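Local coordinates for protein glycerol-3-phosphate dehydrogenase [NAD(+)] (PDB 6IUY) that probably interconverts sn-glycerol 3-phosphate and dihydroxyacetone phosphate with NAD as cofactor, in a chain that also carries a haloacid dehalogenase-like phosphatase domain, at residues Lys551-Lys554 with Glu555-Gly559; Gln563-Leu566 with Thr567-Val571. One frame throughout, in Å; residues are numbered along the deposited sequence.

How the contacts relate
Two successive helices of the dehydrogenase part, 549-556 and 564-577, supply one contact each, and both contacts are local, made between residues one turn apart. Their centres lie about 17 Å from each other. Contact 1 is the C-terminal end of its helix, with an exposed side bearing charged residues, an apolar side of Leu552 and Leu557 turned to helix 528-541, and backbone ends bridged by waters. Contact 2 is the N-terminal start of the next helix, more deeply set, where polar side chains, several of them buried, are hydrogen-bonded to protein groups and, at Gln563, to the cofactor. The chain between them passes the bound NAD, which Gly559 of contact 1 also touches.

Contact 1 of 2, residues Lys551-Lys554 with Glu555-Gly559; sequences KLEK and EMLNG
Leu552 and Met556, one helical turn apart, lie side by side and point the same way, with the sulfur SD of Met556 4.0 Å from CB of Leu552. Met556 sets CG anti to its carbonyl carbon (chi1 -63°), which carries the thioether back along the helix toward Leu552. Glu555 also runs alongside Leu552 in the same direction, its carboxylate oxygen OE1 3.8 Å from the methyl CD2 of Leu552. Glu553 and Leu557 meet differently: their side chains cross at about a right angle, the methyl CD1 of Leu557 resting 4.0 Å from CG of Glu553. The carboxylate beyond that methylene is held elsewhere, OE2 accepting from the backbone N of Leu562. Leu552 and Leu557 also both pack on Val532 of helix 528-541.

Beneath the side chains, backbone bonds run from Glu555 N, Met556 N and Leu557 N to the carbonyls four residues earlier, Leu557 N reaching Glu553 O at 3.0 Å. Past this point Asn558 takes positive phi, and water takes over the bonding: one molecule donates to Lys554 O at 2.8 Å and accepts from Asn558 N at 2.8 Å, while another donates to Glu553 O and accepts weakly from Gly559 N. The arrangement is that of a helix C-terminus followed by a residue of positive phi, with waters bridging its carbonyls to the chain that departs for the NAD pocket at Gly559.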
ATOM      1  N   LYS A 551      -4.550  19.098 -28.742  1.00 43.60           N
ATOM      2  CA  LYS A 551      -3.720  19.071 -29.943  1.00 44.11           C
ATOM      3  C   LYS A 551      -2.676  17.953 -29.911  1.00 40.62           C
ATOM      4  O   LYS A 551      -2.495  17.245 -30.903  1.00 40.15           O
ATOM      5  CB  LYS A 551      -3.004  20.411 -30.144  1.00 44.76           C
ATOM      6  CG  LYS A 551      -3.888  21.574 -30.614  1.00 52.34           C
ATOM      7  CD  LYS A 551      -3.058  22.870 -30.688  1.00 54.09           C
ATOM      8  CE  LYS A 551      -3.886  24.088 -31.066  1.00 67.98           C
ATOM      9  NZ  LYS A 551      -3.024  25.310 -31.207  1.00 73.19           N
ATOM     10  N   LEU A 552      -1.984  17.798 -28.782  1.00 39.18           N
ATOM     11  CA  LEU A 552      -0.936  16.781 -28.660  1.00 36.36           C
ATOM     12  C   LEU A 552      -1.502  15.378 -28.724  1.00 35.58           C
ATOM     13  O   LEU A 552      -0.865  14.456 -29.259  1.00 38.90           O
ATOM     14  CB  LEU A 552      -0.151  16.974 -27.340  1.00 34.51           C
ATOM     15  CG  LEU A 552       0.667  18.265 -27.282  1.00 41.03           C
ATOM     16  CD1 LEU A 552       1.258  18.527 -25.868  1.00 38.72           C
ATOM     17  CD2 LEU A 552       1.776  18.232 -28.343  1.00 32.28           C
ATOM     18  N   GLU A 553      -2.697  15.196 -28.169  1.00 40.73           N
ATOM     19  CA  GLU A 553      -3.352  13.887 -28.232  1.00 37.46           C
ATOM     20  C   GLU A 553      -3.503  13.466 -29.698  1.00 38.60           C
ATOM     21  O   GLU A 553      -3.192  12.327 -30.082  1.00 37.95           O
ATOM     22  CB  GLU A 553      -4.715  13.926 -27.517  1.00 41.85           C
ATOM     23  CG  GLU A 553      -5.547  12.636 -27.674  1.00 40.64           C
ATOM     24  CD  GLU A 553      -6.969  12.784 -27.158  1.00 44.49           C
ATOM     25  OE1 GLU A 553      -7.758  13.573 -27.736  1.00 46.43           O
ATOM     26  OE2 GLU A 553      -7.315  12.099 -26.170  1.00 44.35           O
ATOM     27  N   LYS A 554      -3.924  14.416 -30.525  1.00 38.65           N
ATOM     28  CA  LYS A 554      -4.127  14.184 -31.944  1.00 36.52           C
ATOM     29  C   LYS A 554      -2.785  13.888 -32.609  1.00 38.49           C
ATOM     30  O   LYS A 554      -2.627  12.933 -33.393  1.00 37.55           O
ATOM     31  CB  LYS A 554      -4.812  15.413 -32.568  1.00 44.91           C
ATOM     32  CG  LYS A 554      -5.360  15.221 -33.976  1.00 46.87           C
ATOM     33  CD  LYS A 554      -6.707  15.933 -34.133  1.00 53.17           C
ATOM     34  CE  LYS A 554      -7.816  15.149 -33.417  1.00 61.72           C
ATOM     35  NZ  LYS A 554      -9.175  15.769 -33.484  1.00 56.88           N
ATOM     36  N   GLU A 555      -1.791  14.679 -32.236  1.00 35.60           N
ATOM     37  CA  GLU A 555      -0.463  14.583 -32.838  1.00 38.91           C
ATOM     38  C   GLU A 555       0.332  13.350 -32.388  1.00 38.88           C
ATOM     39  O   GLU A 555       1.113  12.802 -33.169  1.00 34.56           O
ATOM     40  CB  GLU A 555       0.320  15.867 -32.509  1.00 41.31           C
ATOM     41  CG  GLU A 555       1.763  15.972 -33.024  1.00 39.73           C
ATOM     42  CD  GLU A 555       2.463  17.246 -32.484  1.00 51.22           C
ATOM     43  OE1 GLU A 555       1.758  18.228 -32.152  1.00 53.01           O
ATOM     44  OE2 GLU A 555       3.709  17.256 -32.353  1.00 54.37           O
ATOM     45  N   MET A 556       0.147  12.914 -31.136  1.00 37.48           N
ATOM     46  CA  MET A 556       1.017  11.866 -30.559  1.00 36.90           C
ATOM     47  C   MET A 556       0.395  10.471 -30.391  1.00 35.52           C
ATOM     48  O   MET A 556       1.104   9.469 -30.445  1.00 37.04           O
ATOM     49  CB  MET A 556       1.524  12.330 -29.183  1.00 37.40           C
ATOM     50  CG  MET A 556       2.419  13.601 -29.211  1.00 37.30           C
ATOM     51  SD  MET A 556       2.768  14.232 -27.568  1.00 36.96           S
ATOM     52  CE  MET A 556       3.742  12.861 -26.937  1.00 38.28           C
ATOM     53  N   LEU A 557      -0.912  10.386 -30.153  1.00 33.95           N
ATOM     54  CA  LEU A 557      -1.473   9.109 -29.716  1.00 36.14           C
ATOM     55  C   LEU A 557      -2.222   8.312 -30.804  1.00 37.59           C
ATOM     56  O   LEU A 557      -2.781   7.246 -30.530  1.00 34.91           O
ATOM     57  CB  LEU A 557      -2.389   9.336 -28.516  1.00 35.88           C
ATOM     58  CG  LEU A 557      -1.770  10.044 -27.294  1.00 38.01           C
ATOM     59  CD1 LEU A 557      -2.769  10.124 -26.157  1.00 37.24           C
ATOM     60  CD2 LEU A 557      -0.529   9.329 -26.825  1.00 34.46           C
ATOM     61  N   ASN A 558      -2.214   8.807 -32.036  1.00 34.16           N
ATOM     62  CA  ASN A 558      -2.654   7.997 -33.156  1.00 35.78           C
ATOM     63  C   ASN A 558      -4.056   7.439 -32.987  1.00 35.80           C
ATOM     64  O   ASN A 558      -4.270   6.231 -33.162  1.00 34.74           O
ATOM     65  CB  ASN A 558      -1.689   6.844 -33.354  1.00 32.84           C
ATOM     66  CG  ASN A 558      -0.298   7.306 -33.785  1.00 45.42           C
ATOM     67  OD1 ASN A 558      -0.064   7.583 -34.965  1.00 43.23           O
ATOM     68  ND2 ASN A 558       0.645   7.348 -32.835  1.00 37.24           N
ATOM     69  N   GLY A 559      -4.990   8.300 -32.595  1.00 32.99           N
ATOM     70  CA  GLY A 559      -6.373   7.872 -32.414  1.00 38.93           C
ATOM     71  C   GLY A 559      -6.741   7.497 -30.987  1.00 42.53           C
ATOM     72  O   GLY A 559      -7.906   7.611 -30.616  1.00 34.58           O
TER
HETATM   73  O   HOH W   1      -5.465  10.394 -30.483  1.00 38.98           O
HETATM   74  O   HOH W   2      -4.453  11.172 -34.139  1.00 33.45           O
HETATM   75  O   HOH W   3      -1.044  10.681 -33.759  1.00 39.24           O

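Contact 2 of 2, residues Gln563-Leu566 with Thr567-Val571; sequences QGVL and TSDEV. With NAD (nicotinamide-adenine-dinucleotide), chain C.
Gln563 and Thr567, both buried, meet through a single carbonyl: Gln563 O accepts from the hydroxyl OG1 of Thr567 at 2.6 Å and from the backbone N of Thr567 at 3.0 Å. The two donors come from opposite faces of the carbonyl plane, the hydroxyl standing 39° out of it. With OG1 anti to the carbonyl carbon (chi1 -50°), Thr567 turns its hydroxyl back along the helix, and its side chain packs on Thr462 and Ile466 of helix 454-477.

Glu570 folds back over the preceding turn, bent at chi2 (144°), until CG is 3.1 Å from Leu566 O and OE2 is 3.7 Å from CB of Leu566. OE2 and Leu566 O are both acceptors and make no bond with each other; the carboxylate is held instead by His353 NE2 at OE2 and Met382 N at OE1. A glutamine here would probably offer an amide hydrogen to one of these two donors, leaving it without its acceptor and the side chain less firmly placed.

The partly exposed side carrying Val565 and Asp569 is looser. These two barely meet, CG1 lying 4.4 Å from OD2, and OD1 turns to His595 and Asn591.

Ahead of the first turn, OE1 of Gln563 accepts from the ribose hydroxyl O3D of NAD at 3.0 Å and also bonds His353 ND1. The whole is a helix N-terminus built into the cofactor pocket, with Gln563 joining helix 564-577 to the nicotinamide ribose.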
ATOM      1  N   GLN A 563      -6.586  10.252 -21.011  1.00 41.21           N
ATOM      2  CA  GLN A 563      -7.632  10.184 -19.992  1.00 40.01           C
ATOM      3  C   GLN A 563      -7.363  11.040 -18.748  1.00 40.17           C
ATOM      4  O   GLN A 563      -8.304  11.408 -18.040  1.00 36.42           O
ATOM      5  CB  GLN A 563      -7.853   8.733 -19.581  1.00 37.07           C
ATOM      6  CG  GLN A 563      -8.265   7.819 -20.714  1.00 39.44           C
ATOM      7  CD  GLN A 563      -9.757   7.956 -21.087  1.00 42.63           C
ATOM      8  OE1 GLN A 563     -10.596   7.181 -20.615  1.00 37.52           O
ATOM      9  NE2 GLN A 563     -10.074   8.928 -21.944  1.00 36.16           N
ATOM     10  N   GLY A 564      -6.095  11.368 -18.481  1.00 40.98           N
ATOM     11  CA  GLY A 564      -5.732  12.104 -17.263  1.00 36.51           C
ATOM     12  C   GLY A 564      -6.184  13.562 -17.115  1.00 37.19           C
ATOM     13  O   GLY A 564      -6.503  14.042 -16.012  1.00 36.51           O
ATOM     14  N   VAL A 565      -6.223  14.291 -18.215  1.00 33.86           N
ATOM     15  CA  VAL A 565      -6.629  15.689 -18.140  1.00 38.07           C
ATOM     16  C   VAL A 565      -8.144  15.802 -17.984  1.00 40.27           C
ATOM     17  O   VAL A 565      -8.636  16.634 -17.206  1.00 41.51           O
ATOM     18  CB  VAL A 565      -6.154  16.471 -19.372  1.00 36.40           C
ATOM     19  CG1 VAL A 565      -6.830  17.832 -19.433  1.00 38.63           C
ATOM     20  CG2 VAL A 565      -4.643  16.605 -19.332  1.00 36.79           C
ATOM     21  N   LEU A 566      -8.885  14.956 -18.704  1.00 41.07           N
ATOM     22  CA  LEU A 566     -10.326  14.821 -18.471  1.00 41.66           C
ATOM     23  C   LEU A 566     -10.588  14.447 -17.006  1.00 39.83           C
ATOM     24  O   LEU A 566     -11.485  14.993 -16.360  1.00 37.41           O
ATOM     25  CB  LEU A 566     -10.936  13.763 -19.399  1.00 42.04           C
ATOM     26  CG  LEU A 566     -10.997  14.097 -20.895  1.00 43.70           C
ATOM     27  CD1 LEU A 566     -11.430  12.870 -21.691  1.00 42.23           C
ATOM     28  CD2 LEU A 566     -11.938  15.245 -21.146  1.00 39.20           C
ATOM     29  N   THR A 567      -9.798  13.523 -16.473  1.00 37.10           N
ATOM     30  CA  THR A 567     -10.009  13.109 -15.089  1.00 39.78           C
ATOM     31  C   THR A 567      -9.624  14.247 -14.140  1.00 38.83           C
ATOM     32  O   THR A 567     -10.268  14.450 -13.127  1.00 39.77           O
ATOM     33  CB  THR A 567      -9.203  11.840 -14.749  1.00 38.32           C
ATOM     34  OG1 THR A 567      -9.444  10.837 -15.745  1.00 40.36           O
ATOM     35  CG2 THR A 567      -9.571  11.295 -13.366  1.00 35.47           C
ATOM     36  N   SER A 568      -8.575  14.996 -14.474  1.00 39.36           N
ATOM     37  CA  SER A 568      -8.191  16.158 -13.664  1.00 39.89           C
ATOM     38  C   SER A 568      -9.359  17.137 -13.543  1.00 42.47           C
ATOM     39  O   SER A 568      -9.679  17.604 -12.442  1.00 41.13           O
ATOM     40  CB  SER A 568      -6.974  16.876 -14.273  1.00 36.78           C
ATOM     41  OG  SER A 568      -6.510  17.912 -13.423  1.00 38.42           O
ATOM     42  N   ASP A 569      -9.985  17.453 -14.675  1.00 39.02           N
ATOM     43  CA  ASP A 569     -11.112  18.390 -14.683  1.00 41.51           C
ATOM     44  C   ASP A 569     -12.295  17.813 -13.926  1.00 40.85           C
ATOM     45  O   ASP A 569     -12.949  18.519 -13.168  1.00 41.94           O
ATOM     46  CB  ASP A 569     -11.540  18.758 -16.116  1.00 43.75           C
ATOM     47  CG  ASP A 569     -10.489  19.583 -16.862  1.00 48.43           C
ATOM     48  OD1 ASP A 569      -9.540  20.097 -16.222  1.00 51.10           O
ATOM     49  OD2 ASP A 569     -10.614  19.730 -18.099  1.00 52.68           O
ATOM     50  N   GLU A 570     -12.581  16.533 -14.110  1.00 40.36           N
ATOM     51  CA  GLU A 570     -13.731  15.956 -13.418  1.00 44.11           C
ATOM     52  C   GLU A 570     -13.582  16.106 -11.899  1.00 45.30           C
ATOM     53  O   GLU A 570     -14.487  16.588 -11.220  1.00 49.47           O
ATOM     54  CB  GLU A 570     -13.919  14.486 -13.806  1.00 41.72           C
ATOM     55  CG  GLU A 570     -14.349  14.308 -15.270  1.00 46.89           C
ATOM     56  CD  GLU A 570     -13.740  13.069 -15.937  1.00 49.09           C
ATOM     57  OE1 GLU A 570     -13.251  12.161 -15.205  1.00 44.42           O
ATOM     58  OE2 GLU A 570     -13.752  13.010 -17.194  1.00 42.75           O
ATOM     59  N   VAL A 571     -12.428  15.711 -11.378  1.00 43.92           N
ATOM     60  CA  VAL A 571     -12.141  15.837  -9.953  1.00 46.10           C
ATOM     61  C   VAL A 571     -12.103  17.298  -9.491  1.00 45.01           C
ATOM     62  O   VAL A 571     -12.569  17.623  -8.387  1.00 46.39           O
ATOM     63  CB  VAL A 571     -10.803  15.159  -9.604  1.00 43.37           C
ATOM     64  CG1 VAL A 571     -10.342  15.535  -8.179  1.00 42.25           C
ATOM     65  CG2 VAL A 571     -10.940  13.683  -9.756  1.00 46.11           C
TER
HETATM   66  PA  NAD C 701      -7.947   3.936 -26.850  1.00 34.79           P
HETATM   67  O1A NAD C 701      -7.071   3.071 -27.658  1.00 30.91           O
HETATM   68  O2A NAD C 701      -7.205   4.915 -25.950  1.00 37.43           O
HETATM   69  O5B NAD C 701      -8.915   4.829 -27.808  1.00 35.89           O
HETATM   70  C5B NAD C 701      -9.232   4.381 -29.134  1.00 35.64           C
HETATM   71  C4B NAD C 701     -10.747   4.069 -29.234  1.00 35.69           C
HETATM   72  O4B NAD C 701     -11.434   5.173 -29.125  1.00 40.83           O
HETATM   73  C3B NAD C 701     -11.067   3.550 -30.639  1.00 39.02           C
HETATM   74  O3B NAD C 701     -11.268   2.213 -30.670  1.00 39.80           O
HETATM   75  C2B NAD C 701     -12.361   4.290 -31.031  1.00 36.02           C
HETATM   76  O2B NAD C 701     -13.320   3.296 -31.602  1.00 44.05           O
HETATM   77  C1B NAD C 701     -12.773   4.804 -29.923  1.00 35.72           C
HETATM   78  N9A NAD C 701     -13.531   5.951 -30.193  1.00 36.63           N
HETATM   79  C8A NAD C 701     -13.157   7.086 -30.828  1.00 36.67           C
HETATM   80  N7A NAD C 701     -14.230   7.907 -30.852  1.00 36.88           N
HETATM   81  C5A NAD C 701     -15.276   7.278 -30.253  1.00 39.71           C
HETATM   82  C6A NAD C 701     -16.590   7.646 -30.026  1.00 38.14           C
HETATM   83  N6A NAD C 701     -17.205   8.872 -30.403  1.00 43.24           N
HETATM   84  N1A NAD C 701     -17.417   6.815 -29.379  1.00 41.02           N
HETATM   85  C2A NAD C 701     -16.958   5.601 -28.962  1.00 41.90           C
HETATM   86  N3A NAD C 701     -15.678   5.230 -29.193  1.00 35.87           N
HETATM   87  C4A NAD C 701     -14.842   6.073 -29.838  1.00 37.95           C
HETATM   88  O3  NAD C 701      -8.875   2.982 -25.951  1.00 36.60           O
HETATM   89  PN  NAD C 701      -8.395   1.890 -24.880  1.00 35.86           P
HETATM   90  O1N NAD C 701      -6.889   1.706 -24.924  1.00 37.32           O
HETATM   91  O2N NAD C 701      -9.070   0.560 -25.130  1.00 32.00           O
HETATM   92  O5D NAD C 701      -8.743   2.465 -23.452  1.00 36.21           O
HETATM   93  C5D NAD C 701     -10.084   2.581 -23.013  1.00 39.20           C
HETATM   94  C4D NAD C 701     -10.066   2.531 -21.479  1.00 37.00           C
HETATM   95  O4D NAD C 701      -9.182   1.646 -21.058  1.00 34.47           O
HETATM   96  C3D NAD C 701      -9.601   3.875 -20.955  1.00 34.45           C
HETATM   97  O3D NAD C 701     -10.426   4.265 -19.968  1.00 34.45           O
HETATM   98  C2D NAD C 701      -8.170   3.619 -20.402  1.00 38.45           C
HETATM   99  O2D NAD C 701      -7.916   4.631 -19.343  1.00 36.92           O
HETATM  100  C1D NAD C 701      -8.223   2.388 -19.979  1.00 37.75           C
HETATM  101  N1N NAD C 701      -6.957   1.683 -19.949  1.00 38.38           N
HETATM  102  C2N NAD C 701      -6.038   1.767 -20.973  1.00 36.14           C
HETATM  103  C3N NAD C 701      -4.836   1.066 -20.898  1.00 41.35           C
HETATM  104  C7N NAD C 701      -3.822   1.209 -22.055  1.00 41.30           C
HETATM  105  O7N NAD C 701      -2.669   0.853 -21.908  1.00 41.86           O
HETATM  106  N7N NAD C 701      -4.279   1.755 -23.308  1.00 40.80           N
HETATM  107  C4N NAD C 701      -4.543   0.274 -19.809  1.00 43.10           C
HETATM  108  C5N NAD C 701      -5.473   0.161 -18.791  1.00 38.17           C
HETATM  109  C6N NAD C 701      -6.676   0.861 -18.879  1.00 39.32           C